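Local coordinates for protein RsfP (Uncultured bacterium, PDB 4GLF) that probably catalyses phosphate-dependent cleavage of nucleosides, probably purine ones, as a member of the phosphorylase superfamily with three chains in its assembly, at residues Y25-L30 / V59-R64; R34-E39 / D47-G52; N81-K86 / R291-L296; I93-A98 / I212-L217. All coordinates share one frame; numbering follows the deposited sequence.

Interaction 1: residues Y25-L30 / V59-R64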
loop_
_atom_site.group_PDB
_atom_site.type_symbol
_atom_site.label_atom_id
_atom_site.label_comp_id
_atom_site.label_asym_id
_atom_site.label_seq_id
_atom_site.Cartn_x
_atom_site.Cartn_y
_atom_site.Cartn_z
ATOM N N TYR A 25 26.663 17.491 9.789
ATOM C CA TYR A 25 27.531 17.652 10.937
ATOM C C TYR A 25 28.940 18.185 10.574
ATOM O O TYR A 25 29.729 18.401 11.452
ATOM C CB TYR A 25 27.697 16.313 11.688
ATOM C CG TYR A 25 28.338 15.234 10.827
ATOM C CD1 TYR A 25 27.533 14.331 10.160
ATOM C CD2 TYR A 25 29.731 15.144 10.655
ATOM C CE1 TYR A 25 28.064 13.348 9.362
ATOM C CE2 TYR A 25 30.286 14.161 9.839
ATOM C CZ TYR A 25 29.426 13.266 9.196
ATOM O OH TYR A 25 29.854 12.258 8.356
ATOM N N GLN A 26 29.257 18.366 9.306
ATOM C CA GLN A 26 30.593 18.730 8.911
ATOM C C GLN A 26 30.718 20.259 8.887
ATOM O O GLN A 26 30.620 20.907 7.842
ATOM C CB GLN A 26 30.946 18.089 7.569
ATOM C CG GLN A 26 31.510 16.674 7.703
ATOM C CD GLN A 26 31.229 15.829 6.482
ATOM O OE1 GLN A 26 31.133 16.341 5.368
ATOM N NE2 GLN A 26 31.049 14.531 6.687
ATOM N N MET A 27 30.895 20.819 10.077
ATOM C CA MET A 27 30.966 22.270 10.273
ATOM C C MET A 27 31.871 22.481 11.460
ATOM O O MET A 27 31.756 21.747 12.475
ATOM C CB MET A 27 29.585 22.846 10.586
ATOM C CG MET A 27 28.738 21.969 11.509
ATOM S SD MET A 27 27.165 22.790 11.829
ATOM C CE MET A 27 26.211 21.474 12.569
ATOM N N GLN A 28 32.764 23.471 11.332
ATOM C CA GLN A 28 33.768 23.743 12.364
ATOM C C GLN A 28 33.131 24.087 13.708
ATOM O O GLN A 28 33.713 23.786 14.744
ATOM C CB GLN A 28 34.745 24.846 11.924
ATOM C CG GLN A 28 36.009 24.951 12.773
ATOM C CD GLN A 28 36.746 26.251 12.554
ATOM O OE1 GLN A 28 36.262 27.137 11.855
ATOM N NE2 GLN A 28 37.928 26.377 13.156
ATOM N N ALA A 29 31.929 24.689 13.674
ATOM C CA ALA A 29 31.148 25.012 14.885
ATOM C C ALA A 29 30.866 23.787 15.768
ATOM O O ALA A 29 30.689 23.946 16.983
ATOM C CB ALA A 29 29.831 25.716 14.535
ATOM N N LEU A 30 30.846 22.593 15.151
ATOM C CA LEU A 30 30.559 21.321 15.836
ATOM C C LEU A 30 31.838 20.694 16.359
ATOM O O LEU A 30 32.649 20.154 15.568
ATOM C CB LEU A 30 29.898 20.312 14.877
ATOM C CG LEU A 30 29.266 19.095 15.576
ATOM C CD1 LEU A 30 28.024 19.429 16.391
ATOM C CD2 LEU A 30 28.893 18.076 14.506
ATOM N N VAL A 59 24.691 17.238 20.309
ATOM C CA VAL A 59 23.688 16.893 19.278
ATOM C C VAL A 59 24.164 15.573 18.629
ATOM O O VAL A 59 25.388 15.414 18.427
ATOM C CB VAL A 59 23.693 17.972 18.184
ATOM C CG1 VAL A 59 22.525 17.792 17.256
ATOM C CG2 VAL A 59 23.678 19.402 18.770
ATOM N N ALA A 60 23.235 14.620 18.399
ATOM C CA ALA A 60 23.471 13.390 17.599
ATOM C C ALA A 60 23.096 13.651 16.115
ATOM O O ALA A 60 22.041 14.218 15.817
ATOM C CB ALA A 60 22.631 12.221 18.154
ATOM N N PHE A 61 23.961 13.268 15.173
ATOM C CA PHE A 61 23.640 13.404 13.742
ATOM C C PHE A 61 23.607 11.993 13.203
ATOM O O PHE A 61 24.555 11.211 13.431
ATOM C CB PHE A 61 24.699 14.162 12.950
ATOM C CG PHE A 61 24.727 15.646 13.271
ATOM C CD1 PHE A 61 25.296 16.094 14.469
ATOM C CD2 PHE A 61 24.087 16.583 12.432
ATOM C CE1 PHE A 61 25.269 17.453 14.782
ATOM C CE2 PHE A 61 24.136 17.975 12.730
ATOM C CZ PHE A 61 24.682 18.403 13.907
ATOM N N LEU A 62 22.545 11.681 12.475
ATOM C CA LEU A 62 22.376 10.334 11.907
ATOM C C LEU A 62 22.171 10.526 10.404
ATOM O O LEU A 62 21.262 11.256 9.969
ATOM C CB LEU A 62 21.183 9.612 12.519
ATOM C CG LEU A 62 20.990 8.087 12.221
ATOM C CD1 LEU A 62 20.038 7.410 13.233
ATOM C CD2 LEU A 62 20.396 7.938 10.829
ATOM N N THR A 63 23.036 9.899 9.601
ATOM C CA THR A 63 22.945 9.983 8.144
ATOM C C THR A 63 21.959 8.912 7.714
ATOM O O THR A 63 22.302 7.744 7.678
ATOM C CB THR A 63 24.322 9.725 7.542
ATOM O OG1 THR A 63 25.206 10.703 8.091
ATOM C CG2 THR A 63 24.269 9.846 5.982
ATOM N N ARG A 64 20.743 9.326 7.446
ATOM C CA ARG A 64 19.657 8.449 7.096
ATOM C C ARG A 64 20.007 7.385 6.015
ATOM O O ARG A 64 19.627 6.205 6.132
ATOM C CB ARG A 64 18.501 9.363 6.554
ATOM C CG ARG A 64 17.222 8.577 6.416
ATOM C CD ARG A 64 16.108 9.406 5.799
ATOM N NE ARG A 64 15.465 10.298 6.777
ATOM C CZ ARG A 64 15.540 11.629 6.736
ATOM N NH1 ARG A 64 16.254 12.225 5.793
ATOM N NH2 ARG A 64 14.894 12.358 7.667
#

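Interaction 2: residues R34-E39 / D47-G52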
loop_
_atom_site.group_PDB
_atom_site.type_symbol
_atom_site.label_atom_id
_atom_site.label_comp_id
_atom_site.label_asym_id
_atom_site.label_seq_id
_atom_site.Cartn_x
_atom_site.Cartn_y
_atom_site.Cartn_z
ATOM N N ARG A 34 32.748 12.955 17.227
ATOM C CA ARG A 34 33.029 11.577 17.605
ATOM C C ARG A 34 31.962 10.617 17.050
ATOM O O ARG A 34 30.878 11.048 16.763
ATOM C CB ARG A 34 33.120 11.443 19.123
ATOM C CG ARG A 34 32.340 12.465 19.912
ATOM C CD ARG A 34 32.077 11.938 21.289
ATOM N NE ARG A 34 31.151 12.687 22.110
ATOM C CZ ARG A 34 30.958 13.987 22.072
ATOM N NH1 ARG A 34 31.616 14.740 21.235
ATOM N NH2 ARG A 34 30.096 14.530 22.882
ATOM N N SER A 35 32.266 9.333 16.916
ATOM C CA SER A 35 31.319 8.354 16.356
ATOM C C SER A 35 30.937 7.317 17.387
ATOM O O SER A 35 31.784 6.930 18.189
ATOM C CB SER A 35 32.005 7.614 15.229
ATOM O OG SER A 35 31.963 8.469 14.135
ATOM N N VAL A 36 29.703 6.823 17.349
ATOM C CA VAL A 36 29.341 5.730 18.243
ATOM C C VAL A 36 28.577 4.682 17.461
ATOM O O VAL A 36 27.730 5.020 16.645
ATOM C CB VAL A 36 28.577 6.206 19.511
ATOM C CG1 VAL A 36 29.417 7.257 20.259
ATOM C CG2 VAL A 36 27.242 6.823 19.140
ATOM N N LYS A 37 28.937 3.418 17.686
ATOM C CA LYS A 37 28.296 2.272 17.066
ATOM C C LYS A 37 27.250 1.810 18.115
ATOM O O LYS A 37 27.579 1.520 19.252
ATOM C CB LYS A 37 29.386 1.214 16.794
ATOM C CG LYS A 37 28.937 -0.126 16.202
ATOM C CD LYS A 37 28.780 -0.160 14.688
ATOM C CE LYS A 37 27.595 -1.074 14.314
ATOM N NZ LYS A 37 26.242 -0.526 14.690
ATOM N N ILE A 38 25.985 1.888 17.792
ATOM C CA ILE A 38 24.936 1.472 18.769
ATOM C C ILE A 38 24.275 0.242 18.175
ATOM O O ILE A 38 23.880 0.271 17.028
ATOM C CB ILE A 38 23.872 2.578 19.008
ATOM C CG1 ILE A 38 24.547 3.807 19.605
ATOM C CG2 ILE A 38 22.741 2.063 19.908
ATOM C CD1 ILE A 38 23.777 5.080 19.487
ATOM N N GLU A 39 24.200 -0.861 18.904
ATOM C CA GLU A 39 23.450 -2.003 18.407
ATOM C C GLU A 39 22.034 -1.883 18.973
ATOM O O GLU A 39 21.839 -1.299 20.061
ATOM C CB GLU A 39 24.114 -3.306 18.832
ATOM C CG GLU A 39 24.284 -4.305 17.688
ATOM C CD GLU A 39 22.959 -4.881 17.205
ATOM O OE1 GLU A 39 22.349 -5.696 17.948
ATOM O OE2 GLU A 39 22.554 -4.548 16.078
ATOM N N ASP A 47 24.062 4.185 9.891
ATOM C CA ASP A 47 25.520 4.443 9.980
ATOM C C ASP A 47 25.815 4.755 11.447
ATOM O O ASP A 47 24.883 4.957 12.237
ATOM C CB ASP A 47 25.886 5.634 9.114
ATOM C CG ASP A 47 27.371 5.715 8.796
ATOM O OD1 ASP A 47 28.187 4.955 9.375
ATOM O OD2 ASP A 47 27.740 6.595 7.971
ATOM N N ASP A 48 27.089 4.740 11.829
ATOM C CA ASP A 48 27.492 5.190 13.144
ATOM C C ASP A 48 26.876 6.598 13.350
ATOM O O ASP A 48 26.934 7.414 12.468
ATOM C CB ASP A 48 29.034 5.238 13.237
ATOM C CG ASP A 48 29.690 3.831 13.162
ATOM O OD1 ASP A 48 29.016 2.782 13.296
ATOM O OD2 ASP A 48 30.896 3.761 12.966
ATOM N N ILE A 49 26.223 6.824 14.483
ATOM C CA ILE A 49 25.784 8.164 14.917
ATOM C C ILE A 49 26.995 9.050 15.298
ATOM O O ILE A 49 27.884 8.622 16.075
ATOM C CB ILE A 49 24.801 8.002 16.105
ATOM C CG1 ILE A 49 23.454 7.484 15.576
ATOM C CG2 ILE A 49 24.545 9.315 16.830
ATOM C CD1 ILE A 49 23.472 6.093 14.991
ATOM N N VAL A 50 27.070 10.247 14.724
ATOM C CA VAL A 50 28.086 11.235 15.080
ATOM C C VAL A 50 27.531 12.140 16.208
ATOM O O VAL A 50 26.384 12.597 16.164
ATOM C CB VAL A 50 28.463 12.120 13.871
ATOM C CG1 VAL A 50 29.464 13.247 14.274
ATOM C CG2 VAL A 50 29.045 11.269 12.726
ATOM N N LEU A 51 28.336 12.366 17.218
ATOM C CA LEU A 51 27.991 13.241 18.354
ATOM C C LEU A 51 28.989 14.407 18.364
ATOM O O LEU A 51 30.128 14.231 17.997
ATOM C CB LEU A 51 28.144 12.498 19.667
ATOM C CG LEU A 51 27.142 11.361 19.860
ATOM C CD1 LEU A 51 27.576 10.476 21.017
ATOM C CD2 LEU A 51 25.799 11.964 20.160
ATOM N N GLY A 52 28.547 15.603 18.736
ATOM C CA GLY A 52 29.488 16.701 18.969
ATOM C C GLY A 52 28.715 17.810 19.659
ATOM O O GLY A 52 27.509 17.651 19.917
HETATM O O HOH W 1 26.279 1.967 13.904
#

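Interaction 3: residues N81-K86 / R291-L296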
loop_
_atom_site.group_PDB
_atom_site.type_symbol
_atom_site.label_atom_id
_atom_site.label_comp_id
_atom_site.label_asym_id
_atom_site.label_seq_id
_atom_site.Cartn_x
_atom_site.Cartn_y
_atom_site.Cartn_z
ATOM N N ASN A 81 17.264 3.003 13.635
ATOM C CA ASN A 81 17.626 4.382 13.703
ATOM C C ASN A 81 16.929 5.073 14.866
ATOM O O ASN A 81 17.582 5.736 15.668
ATOM C CB ASN A 81 17.305 5.161 12.402
ATOM C CG ASN A 81 18.206 4.788 11.271
ATOM O OD1 ASN A 81 19.176 4.077 11.505
ATOM N ND2 ASN A 81 17.903 5.244 10.032
ATOM N N ILE A 82 15.624 4.936 14.955
ATOM C CA ILE A 82 14.887 5.629 16.023
ATOM C C ILE A 82 15.229 4.961 17.347
ATOM O O ILE A 82 15.418 5.664 18.319
ATOM C CB ILE A 82 13.354 5.599 15.773
ATOM C CG1 ILE A 82 12.988 6.447 14.537
ATOM C CG2 ILE A 82 12.549 6.045 17.016
ATOM C CD1 ILE A 82 13.377 7.938 14.572
ATOM N N TYR A 83 15.319 3.607 17.392
ATOM C CA TYR A 83 15.621 2.977 18.700
ATOM C C TYR A 83 16.976 3.484 19.245
ATOM O O TYR A 83 17.128 3.818 20.441
ATOM C CB TYR A 83 15.641 1.486 18.603
ATOM C CG TYR A 83 15.657 0.735 19.944
ATOM C CD1 TYR A 83 14.467 0.261 20.474
ATOM C CD2 TYR A 83 16.857 0.456 20.651
ATOM C CE1 TYR A 83 14.415 -0.468 21.648
ATOM C CE2 TYR A 83 16.814 -0.244 21.881
ATOM C CZ TYR A 83 15.554 -0.719 22.348
ATOM O OH TYR A 83 15.317 -1.440 23.530
ATOM N N ALA A 84 17.965 3.557 18.357
ATOM C CA ALA A 84 19.328 3.998 18.751
ATOM C C ALA A 84 19.302 5.425 19.317
ATOM O O ALA A 84 19.974 5.697 20.293
ATOM C CB ALA A 84 20.308 3.890 17.570
ATOM N N LEU A 85 18.504 6.318 18.718
ATOM C CA LEU A 85 18.426 7.695 19.182
ATOM C C LEU A 85 17.766 7.689 20.569
ATOM O O LEU A 85 18.227 8.389 21.493
ATOM C CB LEU A 85 17.677 8.600 18.151
ATOM C CG LEU A 85 18.489 8.763 16.828
ATOM C CD1 LEU A 85 17.670 9.583 15.801
ATOM C CD2 LEU A 85 19.888 9.409 17.026
ATOM N N LYS A 86 16.748 6.842 20.755
ATOM C CA LYS A 86 16.076 6.786 22.041
ATOM C C LYS A 86 17.115 6.340 23.116
ATOM O O LYS A 86 17.138 6.898 24.191
ATOM C CB LYS A 86 14.879 5.785 22.002
ATOM C CG LYS A 86 14.129 5.741 23.315
ATOM C CD LYS A 86 13.539 7.118 23.687
ATOM C CE LYS A 86 12.561 6.905 24.890
ATOM N NZ LYS A 86 11.823 8.197 25.166
ATOM N N ARG A 291 13.052 -6.513 23.847
ATOM C CA ARG A 291 13.033 -5.878 22.552
ATOM C C ARG A 291 12.568 -4.440 22.660
ATOM O O ARG A 291 13.003 -3.598 21.952
ATOM C CB ARG A 291 12.140 -6.659 21.605
ATOM C CG ARG A 291 12.248 -6.277 20.151
ATOM C CD ARG A 291 11.452 -7.195 19.256
ATOM N NE ARG A 291 10.044 -7.195 19.573
ATOM C CZ ARG A 291 9.385 -8.223 20.078
ATOM N NH1 ARG A 291 9.973 -9.363 20.325
ATOM N NH2 ARG A 291 8.122 -8.106 20.335
ATOM N N LEU A 292 11.645 -4.188 23.546
ATOM C CA LEU A 292 11.009 -2.874 23.640
ATOM C C LEU A 292 11.586 -2.006 24.741
ATOM O O LEU A 292 11.034 -0.949 25.024
ATOM C CB LEU A 292 9.494 -2.987 23.889
ATOM C CG LEU A 292 8.696 -3.737 22.756
ATOM C CD1 LEU A 292 7.222 -3.863 23.129
ATOM C CD2 LEU A 292 8.868 -3.058 21.388
ATOM N N ALA A 293 12.693 -2.437 25.338
ATOM C CA ALA A 293 13.108 -1.909 26.631
ATOM C C ALA A 293 13.246 -0.398 26.595
ATOM O O ALA A 293 12.721 0.294 27.487
ATOM C CB ALA A 293 14.407 -2.592 27.060
ATOM N N ALA A 294 13.939 0.136 25.577
ATOM C CA ALA A 294 14.243 1.592 25.563
ATOM C C ALA A 294 12.963 2.452 25.373
ATOM O O ALA A 294 12.928 3.615 25.759
ATOM C CB ALA A 294 15.237 1.916 24.473
ATOM N N LEU A 295 11.909 1.847 24.812
ATOM C CA LEU A 295 10.630 2.527 24.559
ATOM C C LEU A 295 9.771 2.603 25.817
ATOM O O LEU A 295 8.891 3.482 25.921
ATOM C CB LEU A 295 9.826 1.760 23.514
ATOM C CG LEU A 295 10.109 1.861 22.004
ATOM C CD1 LEU A 295 11.397 2.598 21.703
ATOM C CD2 LEU A 295 9.980 0.542 21.210
ATOM N N LEU A 296 9.995 1.706 26.769
ATOM C CA LEU A 296 9.103 1.616 27.924
ATOM C C LEU A 296 9.531 2.457 29.152
ATOM O O LEU A 296 10.750 2.730 29.371
ATOM C CB LEU A 296 8.891 0.142 28.345
ATOM C CG LEU A 296 8.476 -0.872 27.259
ATOM C CD1 LEU A 296 8.614 -2.327 27.738
ATOM C CD2 LEU A 296 7.070 -0.611 26.756
#

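Interaction 4: residues I93-A98 / I212-L217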
loop_
_atom_site.group_PDB
_atom_site.type_symbol
_atom_site.label_atom_id
_atom_site.label_comp_id
_atom_site.label_asym_id
_atom_site.label_seq_id
_atom_site.Cartn_x
_atom_site.Cartn_y
_atom_site.Cartn_z
ATOM N N ILE A 93 13.760 15.447 17.815
ATOM C CA ILE A 93 14.430 15.130 16.498
ATOM C C ILE A 93 14.044 16.151 15.436
ATOM O O ILE A 93 12.856 16.452 15.315
ATOM C CB ILE A 93 14.024 13.738 15.995
ATOM C CG1 ILE A 93 14.659 12.658 16.906
ATOM C CG2 ILE A 93 14.537 13.488 14.550
ATOM C CD1 ILE A 93 14.208 11.234 16.515
ATOM N N VAL A 94 15.025 16.680 14.721
ATOM C CA VAL A 94 14.785 17.418 13.519
ATOM C C VAL A 94 15.229 16.564 12.375
ATOM O O VAL A 94 16.419 16.246 12.149
ATOM C CB VAL A 94 15.491 18.807 13.458
ATOM C CG1 VAL A 94 15.107 19.536 12.154
ATOM C CG2 VAL A 94 15.056 19.683 14.628
ATOM N N SER A 95 14.253 16.251 11.566
ATOM C CA SER A 95 14.512 15.465 10.368
ATOM C C SER A 95 14.677 16.384 9.133
ATOM O O SER A 95 13.813 17.213 8.833
ATOM C CB SER A 95 13.310 14.562 10.128
ATOM O OG SER A 95 13.500 13.955 8.829
ATOM N N VAL A 96 15.739 16.239 8.394
ATOM C CA VAL A 96 15.982 17.154 7.311
ATOM C C VAL A 96 15.867 16.352 6.048
ATOM O O VAL A 96 16.504 15.299 5.924
ATOM C CB VAL A 96 17.388 17.796 7.436
ATOM C CG1 VAL A 96 17.694 18.682 6.235
ATOM C CG2 VAL A 96 17.484 18.618 8.733
ATOM N N SER A 97 15.024 16.775 5.102
ATOM C CA SER A 97 14.898 15.951 3.898
ATOM C C SER A 97 14.615 16.705 2.589
ATOM O O SER A 97 14.010 17.802 2.603
ATOM C CB SER A 97 13.910 14.816 4.141
ATOM O OG SER A 97 12.603 15.298 4.181
ATOM N N ALA A 98 15.068 16.140 1.469
ATOM C CA ALA A 98 14.860 16.791 0.138
ATOM C C ALA A 98 13.445 16.461 -0.316
ATOM O O ALA A 98 12.975 15.318 -0.087
ATOM C CB ALA A 98 15.926 16.303 -0.879
ATOM N N ILE A 212 9.392 10.610 21.325
ATOM C CA ILE A 212 10.380 11.646 21.030
ATOM C C ILE A 212 9.683 12.667 20.169
ATOM O O ILE A 212 8.956 12.260 19.224
ATOM C CB ILE A 212 11.584 11.051 20.232
ATOM C CG1 ILE A 212 12.338 9.976 21.037
ATOM C CG2 ILE A 212 12.571 12.134 19.840
ATOM C CD1 ILE A 212 13.342 9.138 20.228
ATOM N N ALA A 213 9.877 13.957 20.453
ATOM C CA ALA A 213 9.280 14.993 19.670
ATOM C C ALA A 213 9.987 15.048 18.327
ATOM O O ALA A 213 11.224 14.995 18.237
ATOM C CB ALA A 213 9.374 16.354 20.367
ATOM N N TYR A 214 9.208 15.160 17.259
ATOM C CA TYR A 214 9.807 15.006 15.944
ATOM C C TYR A 214 9.189 16.047 15.022
ATOM O O TYR A 214 7.970 16.170 14.961
ATOM C CB TYR A 214 9.490 13.602 15.402
ATOM C CG TYR A 214 9.941 13.300 13.952
ATOM C CD1 TYR A 214 9.100 13.578 12.877
ATOM C CD2 TYR A 214 11.127 12.647 13.692
ATOM C CE1 TYR A 214 9.489 13.319 11.584
ATOM C CE2 TYR A 214 11.521 12.353 12.398
ATOM C CZ TYR A 214 10.687 12.665 11.351
ATOM O OH TYR A 214 11.009 12.376 10.030
ATOM N N ALA A 215 10.019 16.735 14.230
ATOM C CA ALA A 215 9.518 17.660 13.217
ATOM C C ALA A 215 10.449 17.671 12.005
ATOM O O ALA A 215 11.599 17.221 12.060
ATOM C CB ALA A 215 9.253 19.050 13.780
ATOM N N THR A 216 9.925 18.137 10.891
ATOM C CA THR A 216 10.667 18.023 9.638
ATOM C C THR A 216 11.061 19.428 9.127
ATOM O O THR A 216 10.246 20.359 9.135
ATOM C CB THR A 216 9.761 17.308 8.578
ATOM O OG1 THR A 216 9.567 15.924 8.961
ATOM C CG2 THR A 216 10.394 17.347 7.229
ATOM N N LEU A 217 12.284 19.550 8.685
ATOM C CA LEU A 217 12.687 20.655 7.823
ATOM C C LEU A 217 12.871 20.158 6.319
ATOM O O LEU A 217 13.839 19.412 5.984
ATOM C CB LEU A 217 14.042 21.184 8.316
ATOM C CG LEU A 217 14.689 22.273 7.428
ATOM C CD1 LEU A 217 13.825 23.480 7.489
ATOM C CD2 LEU A 217 16.056 22.724 7.976
#

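Interaction 1: residues Y25-L30 / V59-R64
With chi1 at 62°, Y25 carries its ring between its own backbone N and carbonyl carbon, which turns the ring aside and leaves the methylene CB to meet F61. The phenylalanine, its CG opposite the carbonyl carbon (chi1 -71°), sends its ring out from the strand toward the loop. Y25 CB therefore sits over one face of that ring, offset toward the rim, 3.4 Å from F61 CG. This is a CH-pi contact, with Y25 CB 3.6 Å from the F61 ring centroid and 18° off the ring normal.

Two more side chains of 25-30 reach the outer part of the same ring, both obliquely. M27 CE comes to 3.7 Å from F61 CZ, the thioether chain being extended beyond CG. The L30 side chain, running head-on to that of F61, brings CD2 to 3.7 Å from F61 CE1. The Y25 ring has its own neighbour in T63, whose OG1 lies near the ring plane at the edge, 4.1 Å from Y25 CE1. Cut back to an alanine, position F61 is likely to open a gap among Y25, M27 and L30 and leave the methionine methyl without its aromatic partner.

The loop is shaped to present these groups. Q26 is the centre of an inverse gamma turn, and a type I beta turn runs from M27 to L30, closed by L30 N to M27 O at 3.0 Å. Beyond it, M27 also rests on Q250 and K254 of helix 238-263. Here the loop following strand 16-20 folds back over strand 57-63, which pairs in parallel with strand 16-20 in the mixed sheet of this phosphorylase-superfamily fold.

Interaction 2: residues R34-E39 / D47-G52
R34 and L51 pair through their backbones in both directions, L51 N reaching R34 O over 2.9 Å and R34 N returning the bond to L51 O. Two residues along, V36 N gives a third sound bond, to I49 O at 2.9 Å, whereas the return from I49 N to V36 O is weak, with an N-H...O angle of 123°. R34-L51 and V36-I49 are thus the hydrogen-bonded pairs of an antiparallel ladder, and S35-V50 between them is a non-hydrogen-bonded pair. At that pair the CA-H groups turn to carbonyls of the flanking pairs, V50 CA lying 3.3 Å from R34 O.

Apolar packing gathers on the face bearing R34, V36, I49 and L51. V36 CG1 meets L51 CD1 at 3.8 Å, the two side chains nearly at right angles, while V36 CG2 rests against I49 CB. The extended R34 side chain lays one face of its guanidinium over L51 CB, which is 3.9 Å from R34 NE, and beyond this it forms a salt bridge with E53.

The polar link between side chains is indirect. K37, bent at chi2, chi3 and chi4, passes its CD within 3.3 Å of D48 OD1, yet its ammonium stays beyond salt-bridge range. One water spans the gap, accepting from K37 NZ at 2.6 Å and donating to D48 OD1 at 2.9 Å; a long, weak ion pair joins the lysine to E44.

Chemically, the bonding weakens from R34-L51 toward I49 N and K37, where the strands give way to loop; a hydrated, partly screened charge pair is likely to take over there from backbone pairing.

Interaction 3: residues N81-K86 / R291-L296
Y83 and A294 carry the contact between them. The tyrosine OH accepts a nearly straight hydrogen bond from A294 N, 2.9 Å long with an N-H...O angle of 165°. The same alanine puts its methyl over one face of the ring, A294 CB lying 3.4 Å from Y83 CZ, so that a single residue holds both the hydroxyl and the aromatic face. Measured to the Y83 ring centroid, A294 CB stands at 3.9 Å, a CH-pi contact. A293 N comes close to the hydroxyl at the ring edge, but its angle is too poor for a bond.

Round the rest of the ring, R291 O approaches CE1 of Y83 obliquely at 3.4 Å, and L295 CD1 packs against Y83 CD1 at 4.0 Å. K86, a turn on from Y83, reaches the same alanine from the helix: its CE lies 3.4 Å from A294 O, while NZ goes on to a hydrogen bond with A210 O.

Torsions and turns set these groups in place. Y83 has CG opposite its backbone N (chi1 -168°), which swings the ring out from the helix toward the C-terminal segment. That segment curls just after helix 286-291, and the backbone bond from L295 N to L292 O, 2.9 Å, helps fix the curl that presents A294 N. R291, whose guanidinium takes no part here, bonds through NH2 to D131 O.

Within the fold, the contact docks the chain's C-terminal end on the outer side of helix 78-87; L85 of that helix packs on strands 16-20, 57-63 and 92-101, and I82 touches I93 of strand 92-101.

Interaction 4: residues I93-A98 / I212-L217
I93 and S95 meet Y214 on the closely packed face of this strand pair. I93 CG2 touches Y214 CD2 at 3.6 Å, and I93 CG1 lies equally near I212 CG2. Further along, the tyrosine reaches past I93 to S95, its OH 3.2 Å from S95 CB. With CG opposite the backbone N (chi1 175°), the Y214 ring lies along the neighbouring strand, and both isoleucine and serine meet it obliquely. Its hydroxyl and S95 OG each hydrogen-bond to OE1 of E203, on helix 200-209, which covers this face. Without the Y214 hydroxyl, as with a phenylalanine here, E203 OE1 is likely to lose one of its two hydroxyl partners on this face.

Backbone bonds of a parallel ladder join the strands, among them S95 N to A215 O at 2.9 Å, L217 N to S95 O at 2.8 Å and S97 N to L217 O at 3.0 Å. The axes of strands 93-98 and 213-217 diverge by 27°. They lie in the interior of the central mixed sheet of the phosphorylase-superfamily fold, strand 92-101 being flanked by strands 16-20 and 213-221.

The other face, that of V94, A215, V96 and L217, is looser between the two strands: V94 CG1 stays 4.3 Å from L217 CB. It is buried nonetheless, V94 and A215 resting on L151 of helix 145-157, and exposure begins at A98, where the first segment ends.

How the interactions relate
From the N terminus, interaction 1 opens first, at 25-30, and closes at 59-64. Within that span lies interaction 2, a short hairpin-like pairing of 34-39 with 47-52, and the two share the sheet through V50 and F61, whose backbones pair. Interaction 3 opens only after interaction 1 has closed. Its loop, from 81-86 to the C-terminal 291-296, encloses interaction 4, which links 93-98 to 212-217 near the centre of the chain. No pair crosses. R64 ties interaction 1 to interaction 4 by bonding to V96 O, I38 packs interaction 2 on A84 of helix 78-87, and that helix in turn rests its L85 on I93.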